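Local structure of polyprenyl synthetase (Nonlabens dokdonensis, 6KD7) at residues 144-149 with 165-170. The protein is probably a magnesium-dependent prenyltransferase of the FPP/GGPP synthase family, making geranylgeranyl pyrophosphate from shorter isoprenoid precursors. Residues are numbered along the deposited sequence; the frame is centred on the assembly and turned at random.
Sequences QQHDVD and IKLKTS
K168 reaches from its helix to D147, where K168 NZ lies 3.0 Å from D147 OD2 in a salt bridge whose hydrogen bond is weak. Its CG stands anti to the backbone N (chi1 -166°), and bends at chi3 and chi4 bring the ammonium to the carboxylate. Q144 crosses the lysine chain at about a right angle: Q144 OE1 comes within 3.4 Å of K168 CE, and Q144 NE2 packs 3.8 Å from K168 CG. Q144 OE1 lies 3.6 Å from K168 NZ, probably close enough for some electrostatic attraction but not a hydrogen bond. One residue before K168, L167 CD1 meets the H146 ring at its edge, near the ring plane. Behind this shell, T169 OG1 and T169 N reach I165 O from opposite faces of its plane. I165 and T169 pack on helix 188-215, while Q144 touches L105 of the second subunit. With an alanine at K168, D147 would probably lose this cationic partner and Q144 the aliphatic chain it crosses. Bound magnesium lies about 4 Å from the K168 side chain; as in related trans-prenyl synthases, where the equivalent lysine binds the allylic diphosphate, K168 probably faces the substrate-metal site, its ammonium positioned by D147 and Q144 of the GQxxD motif.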
# COMPACT_ATOMS: atom_id res chain seq x y z
N GLN A 144 29.59 -7.31 1.78
CA GLN A 144 28.20 -6.88 1.53
C GLN A 144 27.64 -6.38 2.86
O GLN A 144 27.06 -5.26 2.88
CB GLN A 144 27.30 -8.00 1.03
CG GLN A 144 27.48 -8.34 -0.45
CD GLN A 144 27.14 -7.18 -1.36
OE1 GLN A 144 26.49 -6.20 -0.95
NE2 GLN A 144 27.59 -7.29 -2.62
N GLN A 145 27.83 -7.15 3.92
CA GLN A 145 27.23 -6.76 5.22
C GLN A 145 27.87 -5.48 5.72
O GLN A 145 27.14 -4.66 6.26
CB GLN A 145 27.38 -7.82 6.30
CG GLN A 145 26.65 -7.46 7.59
CD GLN A 145 25.17 -7.25 7.38
OE1 GLN A 145 24.49 -8.04 6.72
NE2 GLN A 145 24.70 -6.13 7.90
N HIS A 146 29.18 -5.31 5.57
CA HIS A 146 29.86 -4.07 6.00
C HIS A 146 29.25 -2.90 5.23
O HIS A 146 29.03 -1.85 5.83
CB HIS A 146 31.38 -4.14 5.76
CG HIS A 146 32.08 -5.03 6.73
ND1 HIS A 146 32.92 -6.08 6.34
CD2 HIS A 146 32.07 -5.06 8.06
CE1 HIS A 146 33.37 -6.70 7.40
NE2 HIS A 146 32.86 -6.10 8.46
N ASP A 147 29.05 -3.05 3.93
CA ASP A 147 28.54 -1.95 3.10
C ASP A 147 27.13 -1.57 3.61
O ASP A 147 26.81 -0.38 3.70
CB ASP A 147 28.51 -2.35 1.64
CG ASP A 147 28.49 -1.17 0.68
OD1 ASP A 147 28.94 -0.09 1.02
OD2 ASP A 147 28.06 -1.36 -0.41
N VAL A 148 26.32 -2.55 3.99
CA VAL A 148 24.96 -2.33 4.56
C VAL A 148 25.13 -1.60 5.90
O VAL A 148 24.43 -0.62 6.09
CB VAL A 148 24.17 -3.65 4.73
CG1 VAL A 148 22.90 -3.46 5.57
CG2 VAL A 148 23.82 -4.20 3.37
N ASP A 149 26.02 -2.08 6.76
CA ASP A 149 26.24 -1.46 8.09
C ASP A 149 26.64 0.01 7.91
O ASP A 149 26.23 0.85 8.73
CB ASP A 149 27.26 -2.24 8.91
CG ASP A 149 26.83 -3.65 9.29
OD1 ASP A 149 25.61 -3.97 9.19
OD2 ASP A 149 27.72 -4.45 9.61
N ILE A 165 35.58 -2.55 0.58
CA ILE A 165 35.68 -2.77 -0.89
C ILE A 165 36.68 -3.88 -1.22
O ILE A 165 36.48 -4.61 -2.24
CB ILE A 165 35.97 -1.48 -1.67
CG1 ILE A 165 37.29 -0.84 -1.29
CG2 ILE A 165 34.77 -0.54 -1.57
CD1 ILE A 165 37.74 0.19 -2.32
N LYS A 166 37.65 -4.13 -0.35
CA LYS A 166 38.57 -5.26 -0.59
C LYS A 166 37.76 -6.54 -0.56
O LYS A 166 37.84 -7.34 -1.55
CB LYS A 166 39.69 -5.29 0.45
CG LYS A 166 40.64 -6.47 0.26
CD LYS A 166 41.75 -6.50 1.28
CE LYS A 166 41.85 -7.81 2.00
NZ LYS A 166 42.60 -7.60 3.26
N LEU A 167 37.01 -6.76 0.53
CA LEU A 167 36.16 -7.97 0.70
C LEU A 167 35.08 -8.03 -0.38
O LEU A 167 34.80 -9.11 -0.93
CB LEU A 167 35.56 -7.97 2.10
CG LEU A 167 36.57 -8.10 3.24
CD1 LEU A 167 35.96 -7.87 4.60
CD2 LEU A 167 37.17 -9.49 3.23
N LYS A 168 34.45 -6.91 -0.69
CA LYS A 168 33.23 -6.95 -1.53
C LYS A 168 33.59 -7.08 -3.01
O LYS A 168 32.78 -7.67 -3.75
CB LYS A 168 32.40 -5.68 -1.32
CG LYS A 168 30.97 -5.73 -1.84
CD LYS A 168 30.47 -4.33 -2.11
CE LYS A 168 29.08 -4.08 -1.56
NZ LYS A 168 28.19 -3.41 -2.55
N THR A 169 34.68 -6.45 -3.44
CA THR A 169 35.00 -6.42 -4.89
C THR A 169 36.41 -6.89 -5.27
O THR A 169 36.58 -7.17 -6.42
CB THR A 169 34.83 -4.99 -5.42
OG1 THR A 169 35.91 -4.23 -4.93
CG2 THR A 169 33.55 -4.32 -4.99
N SER A 170 37.36 -6.95 -4.35
CA SER A 170 38.76 -7.26 -4.73
C SER A 170 39.17 -8.71 -4.47
O SER A 170 39.85 -9.26 -5.30
CB SER A 170 39.69 -6.32 -4.06
OG SER A 170 39.38 -4.99 -4.41